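Local coordinates for protein membrane-anchored mycosin mycp1 (Mycobacterium thermoresistibile, PDB 4HVL) that probably cleaves proteins as a subtilisin-type serine protease and is an essential, membrane-anchored component of the ESX-1 (type VII) secretion system, at residues Leu52-Ala55 with His56-Ala59; Pro233-Pro236 with Arg237-Gln241; Val337-Arg340 with Ile341-Thr344. All coordinates share one frame; numbering follows the deposited sequence.

In the fold
The three contacts are local turns and helix ends of a subtilisin fold, whose core is a parallel sheet of seven strands. They follow one another along the chain and none touches another. Interactions 1 and 3 are partly buried, with centres about 17 Å apart. Both pack against helix 311-328, whose first turn holds Ser-312, the predicted catalytic serine, and both meet the C-terminal helix 363-368. Interaction 2 is a surface contact and lies farther off. Its centre is about 38 Å from that of interaction 1 and about 23 Å from that of interaction 3. It is close to the N-terminus, where the side chain of Gln-240 is about 6 Å from a bound zinc ion.

Interaction 1. Residues Leu52-Ala55 with His56-Ala59; sequences LTEA and HKFA
Glu-54 and Lys-57 are brought together by two bends. Glu-54 sends CG away from its backbone N (chi1 -174°) and turns at chi2. Lys-57 turns at chi3 (-41°), and the two side chains cross obliquely. Lys-57 NZ then forms a salt bridge of 2.8 Å to Glu-54 OE2. It meets the oxygen on the syn side, out of the carboxylate plane. The lysine backbone N also bonds to Glu-54 O at 2.9 Å, so this pair is joined twice.

A helical bond runs from His-56 N to Leu-52 O at 2.9 Å. The same carbonyl oxygen lies over one face of the His-56 ring, offset toward its rim. His-56 NE2 bonds to Val-122 O, which fixes the far end of the ring. Ala-55 O takes Phe-58 N at 2.9 Å, from above its carbonyl plane, and Ala-59 N at 3.3 Å, in that plane.

Lys-57 N and Phe-58 N thus both bond three residues back. Ala-55 and Phe-58 also touch helix 363-368. The chemistry implies a turn held in two ways: the carbonyl oxygen of the buried Ala-55 is satisfied by two amides, and the Glu-54/Lys-57 ion pair bridges the outer side.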
loop_
_atom_site.group_PDB
_atom_site.type_symbol
_atom_site.label_atom_id
_atom_site.label_comp_id
_atom_site.label_asym_id
_atom_site.label_seq_id
_atom_site.Cartn_x
_atom_site.Cartn_y
_atom_site.Cartn_z
ATOM N N LEU A 52 -3.286 -12.607 -14.637
ATOM C CA LEU A 52 -2.064 -11.854 -14.928
ATOM C C LEU A 52 -1.427 -12.261 -16.257
ATOM O O LEU A 52 -0.986 -11.406 -17.041
ATOM C CB LEU A 52 -1.050 -11.976 -13.780
ATOM C CG LEU A 52 -1.413 -11.329 -12.430
ATOM C CD1 LEU A 52 -0.224 -11.355 -11.489
ATOM C CD2 LEU A 52 -1.922 -9.901 -12.584
ATOM N N THR A 53 -1.406 -13.566 -16.508
ATOM C CA THR A 53 -0.929 -14.117 -17.765
ATOM C C THR A 53 -1.611 -13.442 -18.960
ATOM O O THR A 53 -0.949 -13.012 -19.896
ATOM C CB THR A 53 -1.184 -15.643 -17.822
ATOM O OG1 THR A 53 -0.509 -16.282 -16.733
ATOM C CG2 THR A 53 -0.674 -16.211 -19.087
ATOM N N GLU A 54 -2.928 -13.339 -18.927
ATOM C CA GLU A 54 -3.661 -12.686 -20.008
ATOM C C GLU A 54 -3.352 -11.182 -20.039
ATOM O O GLU A 54 -3.101 -10.610 -21.108
ATOM C CB GLU A 54 -5.156 -12.917 -19.829
ATOM C CG GLU A 54 -6.044 -12.424 -20.961
ATOM C CD GLU A 54 -5.834 -13.168 -22.269
ATOM O OE1 GLU A 54 -5.224 -14.259 -22.248
ATOM O OE2 GLU A 54 -6.276 -12.658 -23.327
ATOM N N ALA A 55 -3.367 -10.546 -18.872
ATOM C CA ALA A 55 -3.129 -9.115 -18.806
ATOM C C ALA A 55 -1.805 -8.738 -19.471
ATOM O O ALA A 55 -1.726 -7.692 -20.136
ATOM C CB ALA A 55 -3.165 -8.609 -17.368
ATOM N N HIS A 56 -0.787 -9.585 -19.301
ATOM C CA HIS A 56 0.541 -9.333 -19.884
ATOM C C HIS A 56 0.618 -9.397 -21.403
ATOM O O HIS A 56 1.645 -9.019 -21.968
ATOM C CB HIS A 56 1.604 -10.261 -19.304
ATOM C CG HIS A 56 1.926 -9.982 -17.867
ATOM N ND1 HIS A 56 2.483 -10.929 -17.032
ATOM C CD2 HIS A 56 1.744 -8.871 -17.112
ATOM C CE1 HIS A 56 2.619 -10.419 -15.822
ATOM N NE2 HIS A 56 2.166 -9.176 -15.841
ATOM N N LYS A 57 -0.422 -9.890 -22.076
ATOM C CA LYS A 57 -0.494 -9.742 -23.528
ATOM C C LYS A 57 -0.658 -8.254 -23.881
ATOM O O LYS A 57 -0.300 -7.830 -24.976
ATOM C CB LYS A 57 -1.645 -10.573 -24.126
ATOM C CG LYS A 57 -1.579 -12.068 -23.810
ATOM C CD LYS A 57 -2.371 -12.947 -24.787
ATOM C CE LYS A 57 -3.723 -12.338 -25.166
ATOM N NZ LYS A 57 -4.738 -13.346 -25.592
ATOM N N PHE A 58 -1.181 -7.463 -22.941
ATOM C CA PHE A 58 -1.591 -6.087 -23.208
ATOM C C PHE A 58 -0.656 -5.019 -22.635
ATOM O O PHE A 58 -0.607 -3.913 -23.175
ATOM C CB PHE A 58 -3.029 -5.889 -22.728
ATOM C CG PHE A 58 -3.987 -6.844 -23.379
ATOM C CD1 PHE A 58 -4.263 -6.739 -24.745
ATOM C CD2 PHE A 58 -4.547 -7.890 -22.662
ATOM C CE1 PHE A 58 -5.104 -7.644 -25.376
ATOM C CE2 PHE A 58 -5.396 -8.785 -23.276
ATOM C CZ PHE A 58 -5.674 -8.670 -24.640
ATOM N N ALA A 59 0.098 -5.364 -21.592
ATOM C CA ALA A 59 1.052 -4.451 -20.940
ATOM C C ALA A 59 1.887 -5.202 -19.896
ATOM O O ALA A 59 1.430 -6.187 -19.337
ATOM C CB ALA A 59 0.335 -3.279 -20.277
#

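Interaction 2. Residues Pro233-Pro236 with Arg237-Gln241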
loop_
_atom_site.group_PDB
_atom_site.type_symbol
_atom_site.label_atom_id
_atom_site.label_comp_id
_atom_site.label_asym_id
_atom_site.label_seq_id
_atom_site.Cartn_x
_atom_site.Cartn_y
_atom_site.Cartn_z
ATOM N N PRO A 233 -29.871 8.338 4.925
ATOM C CA PRO A 233 -29.569 8.223 3.490
ATOM C C PRO A 233 -28.703 9.347 2.920
ATOM O O PRO A 233 -28.134 9.184 1.851
ATOM C CB PRO A 233 -30.954 8.280 2.854
ATOM C CG PRO A 233 -31.727 9.132 3.794
ATOM C CD PRO A 233 -31.299 8.630 5.137
ATOM N N SER A 234 -28.621 10.480 3.605
ATOM C CA SER A 234 -27.720 11.542 3.191
ATOM C C SER A 234 -26.246 11.188 3.463
ATOM O O SER A 234 -25.361 11.954 3.098
ATOM C CB SER A 234 -28.070 12.852 3.895
ATOM O OG SER A 234 -27.503 12.901 5.199
ATOM N N ASP A 235 -25.989 10.047 4.112
ATOM C CA ASP A 235 -24.621 9.589 4.431
ATOM C C ASP A 235 -24.447 8.124 4.005
ATOM O O ASP A 235 -24.236 7.247 4.840
ATOM C CB ASP A 235 -24.323 9.779 5.935
ATOM C CG ASP A 235 -22.849 9.516 6.302
ATOM O OD1 ASP A 235 -21.952 9.693 5.440
ATOM O OD2 ASP A 235 -22.592 9.118 7.464
ATOM N N PRO A 236 -24.545 7.851 2.690
ATOM C CA PRO A 236 -24.511 6.454 2.179
ATOM C C PRO A 236 -23.224 5.688 2.502
ATOM O O PRO A 236 -23.254 4.470 2.709
ATOM C CB PRO A 236 -24.685 6.630 0.659
ATOM C CG PRO A 236 -24.196 8.014 0.375
ATOM C CD PRO A 236 -24.547 8.839 1.591
ATOM N N ARG A 237 -22.101 6.395 2.539
ATOM C CA ARG A 237 -20.819 5.794 2.928
ATOM C C ARG A 237 -20.539 5.817 4.452
ATOM O O ARG A 237 -19.537 5.294 4.899
ATOM C CB ARG A 237 -19.676 6.477 2.168
ATOM C CG ARG A 237 -19.796 6.401 0.642
ATOM C CD ARG A 237 -19.804 4.959 0.130
ATOM N NE ARG A 237 -18.654 4.177 0.596
ATOM C CZ ARG A 237 -17.506 4.031 -0.073
ATOM N NH1 ARG A 237 -17.342 4.630 -1.240
ATOM N NH2 ARG A 237 -16.505 3.301 0.434
ATOM N N GLY A 238 -21.442 6.378 5.251
ATOM C CA GLY A 238 -21.313 6.278 6.713
ATOM C C GLY A 238 -20.117 6.989 7.325
ATOM O O GLY A 238 -19.507 6.460 8.250
ATOM N N TRP A 239 -19.788 8.180 6.816
ATOM C CA TRP A 239 -18.795 9.056 7.451
ATOM C C TRP A 239 -19.104 9.322 8.932
ATOM O O TRP A 239 -18.184 9.409 9.729
ATOM C CB TRP A 239 -18.662 10.415 6.730
ATOM C CG TRP A 239 -17.774 10.355 5.523
ATOM C CD1 TRP A 239 -18.153 10.135 4.234
ATOM C CD2 TRP A 239 -16.340 10.497 5.501
ATOM N NE1 TRP A 239 -17.039 10.134 3.403
ATOM C CE2 TRP A 239 -15.918 10.338 4.159
ATOM C CE3 TRP A 239 -15.379 10.718 6.478
ATOM C CZ2 TRP A 239 -14.571 10.446 3.779
ATOM C CZ3 TRP A 239 -14.052 10.817 6.098
ATOM C CH2 TRP A 239 -13.664 10.678 4.767
ATOM N N GLN A 240 -20.378 9.441 9.277
ATOM C CA GLN A 240 -20.788 9.717 10.659
ATOM C C GLN A 240 -20.737 8.506 11.592
ATOM O O GLN A 240 -20.896 8.667 12.773
ATOM C CB GLN A 240 -22.186 10.343 10.692
ATOM C CG GLN A 240 -22.322 11.609 9.851
ATOM C CD GLN A 240 -21.115 12.519 9.981
ATOM O OE1 GLN A 240 -20.651 12.812 11.084
ATOM N NE2 GLN A 240 -20.563 12.919 8.851
ATOM N N GLN A 241 -20.492 7.317 11.054
ATOM C CA GLN A 241 -20.346 6.082 11.842
ATOM C C GLN A 241 -18.875 5.755 12.080
ATOM O O GLN A 241 -18.557 4.815 12.787
ATOM C CB GLN A 241 -21.009 4.917 11.098
ATOM C CG GLN A 241 -22.431 5.212 10.634
ATOM C CD GLN A 241 -23.321 5.549 11.801
ATOM O OE1 GLN A 241 -23.193 4.954 12.869
ATOM N NE2 GLN A 241 -24.242 6.494 11.607
HETATM O O HOH W 1 -21.511 9.145 2.799
HETATM O O HOH W 2 -24.553 7.972 9.193
HETATM O O HOH W 3 -21.548 12.458 6.077
#
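A type I beta turn runs from Asp-235 to Gly-238, in the surface loop between strands 210-214 and 244-247. The turn is closed by Gly-238 N bonding to Asp-235 O at 3.0 Å. The donor lies well above the carbonyl plane. Gly-238 has a positive phi, which suits glycine, and the chain then enters a short run of helical backbone.

The Asp-235 side chain organises that run. Its CG lies opposite the backbone N (chi1 -172°), which swings the carboxylate across the turn toward the amides that follow. OD1 accepts Trp-239 N at 3.0 Å, with a bent N-H...O angle of 137°. OD2 accepts Gln-240 N at 2.9 Å, and this bond is nearly straight at 171°. Both oxygens are met on their syn sides. CB and CG of Gln-240 pack beside OD2, while OD1 lies at the edge of the Trp-239 ring.

Three waters extend the network. One donates to OD1 and accepts from Arg-237 N. Another joins OD2 to Gln-241 NE2. The third accepts from Gln-240 NE2 and gives a weak bond to OD1.

The other side chains tie the loop to the fold. Arg-237 NH2 bonds to Val-277 O, the Trp-239 ring makes an edge-to-face contact with Trp-276, and Gln-240 OE1 receives Ile-2 N.

Each carboxylate oxygen is therefore gripped by one backbone amide and by water. These bonds hold the group in place and restrict its rotation. Clustered N-H donors would probably stabilise the negative charge of Asp-235 and favour its ionised form.

Interaction 3. Residues Val337-Arg340 with Ile341-Thr344; sequences VINR and ITAT
Arg-340 reaches past Thr-344 at the C-terminal end of helix 334-343. Its CB and CG run beside the Ile-341 amide. The chain starts out beside its own carbonyl carbon and bends once, at chi2 (59°), before running out extended. Beyond CD, NE bonds to Ala-366 O. NE, CZ and NH1 all lie near Thr-344 CG2, which sits over the centre of one guanidinium face, 3.8 Å from CZ. The two side chains cross at about a right angle. At the tip, NH2 bonds to Trp-369 O.

Thr-344 also grips the arginine backbone. Its OG1 donates to Arg-340 O at 2.8 Å, and its N reaches the same oxygen at 3.2 Å. A chi1 of 58° puts OG1 between the backbone N and the carbonyl carbon, so hydroxyl and amide can share one acceptor. Thr-344 is the first residue to leave helical geometry, and this pair of hydrogen bonds closes the final turn.

One residue earlier, Asn-339 O also has two donors, here from different residues. It takes Ala-343 N at 2.8 Å and Thr-342 OG1 at 3.1 Å, both from the same face of its carbonyl plane. The regular helical bonds Ile-341 N to Val-337 O and Thr-342 N to Ile-338 O precede it.

On the inward side, Val-337 and Ile-341 lie side by side and point the same way. Val-337 CG1 meets Ile-341 CD1 at 4.1 Å. Both pack on Ile-325 of helix 311-328. Ile-338 touches Val-210 and Ile-212 of strand 210-214, and Ile-341 touches Leu-256 of strand 256-261. Helix 334-343 is thus packed against helix 311-328 and two strands of the central sheet, while Arg-340 ties it to the C-terminal helix 363-368 and Trp-369 just beyond.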
loop_
_atom_site.group_PDB
_atom_site.type_symbol
_atom_site.label_atom_id
_atom_site.label_comp_id
_atom_site.label_asym_id
_atom_site.label_seq_id
_atom_site.Cartn_x
_atom_site.Cartn_y
_atom_site.Cartn_z
ATOM N N VAL A 337 -6.746 7.155 -14.565
ATOM C CA VAL A 337 -6.224 5.813 -14.295
ATOM C C VAL A 337 -7.062 5.138 -13.220
ATOM O O VAL A 337 -7.585 4.046 -13.406
ATOM C CB VAL A 337 -4.736 5.829 -13.875
ATOM C CG1 VAL A 337 -4.271 4.428 -13.476
ATOM C CG2 VAL A 337 -3.859 6.346 -15.016
ATOM N N ILE A 338 -7.195 5.823 -12.105
ATOM C CA ILE A 338 -7.961 5.361 -10.966
ATOM C C ILE A 338 -9.393 5.074 -11.342
ATOM O O ILE A 338 -9.947 4.068 -10.912
ATOM C CB ILE A 338 -7.949 6.438 -9.846
ATOM C CG1 ILE A 338 -6.811 6.186 -8.886
ATOM C CG2 ILE A 338 -9.217 6.425 -8.996
ATOM C CD1 ILE A 338 -5.495 5.928 -9.525
ATOM N N ASN A 339 -10.010 5.984 -12.090
ATOM C CA ASN A 339 -11.424 5.832 -12.430
ATOM C C ASN A 339 -11.631 4.609 -13.324
ATOM O O ASN A 339 -12.644 3.919 -13.217
ATOM C CB ASN A 339 -11.985 7.103 -13.082
ATOM C CG ASN A 339 -12.218 8.236 -12.082
ATOM O OD1 ASN A 339 -12.337 8.026 -10.869
ATOM N ND2 ASN A 339 -12.281 9.438 -12.592
ATOM N N ARG A 340 -10.635 4.322 -14.159
ATOM C CA ARG A 340 -10.654 3.155 -15.010
ATOM C C ARG A 340 -10.575 1.874 -14.164
ATOM O O ARG A 340 -11.296 0.897 -14.427
ATOM C CB ARG A 340 -9.494 3.221 -16.001
ATOM C CG ARG A 340 -9.437 2.073 -16.996
ATOM C CD ARG A 340 -10.731 2.025 -17.813
ATOM N NE ARG A 340 -10.710 0.940 -18.774
ATOM C CZ ARG A 340 -11.707 0.644 -19.606
ATOM N NH1 ARG A 340 -12.822 1.368 -19.600
ATOM N NH2 ARG A 340 -11.588 -0.383 -20.448
ATOM N N ILE A 341 -9.694 1.883 -13.157
ATOM C CA ILE A 341 -9.566 0.744 -12.257
ATOM C C ILE A 341 -10.894 0.474 -11.552
ATOM O O ILE A 341 -11.348 -0.676 -11.540
ATOM C CB ILE A 341 -8.427 0.923 -11.245
ATOM C CG1 ILE A 341 -7.074 0.914 -11.969
ATOM C CG2 ILE A 341 -8.472 -0.162 -10.169
ATOM C CD1 ILE A 341 -5.921 1.434 -11.141
ATOM N N THR A 342 -11.530 1.519 -10.999
ATOM C CA THR A 342 -12.776 1.345 -10.236
ATOM C C THR A 342 -13.974 1.018 -11.121
ATOM O O THR A 342 -14.788 0.163 -10.773
ATOM C CB THR A 342 -13.110 2.558 -9.348
ATOM O OG1 THR A 342 -13.267 3.736 -10.149
ATOM C CG2 THR A 342 -12.000 2.782 -8.323
ATOM N N ALA A 343 -14.067 1.665 -12.279
ATOM C CA ALA A 343 -15.188 1.477 -13.168
ATOM C C ALA A 343 -15.238 0.070 -13.761
ATOM O O ALA A 343 -16.290 -0.383 -14.135
ATOM C CB ALA A 343 -15.155 2.516 -14.285
ATOM N N THR A 344 -14.108 -0.622 -13.847
ATOM C CA THR A 344 -14.096 -1.989 -14.371
ATOM C C THR A 344 -13.970 -3.062 -13.295
ATOM O O THR A 344 -13.755 -4.228 -13.621
ATOM C CB THR A 344 -12.925 -2.185 -15.347
ATOM O OG1 THR A 344 -11.707 -1.898 -14.658
ATOM C CG2 THR A 344 -13.073 -1.276 -16.567
#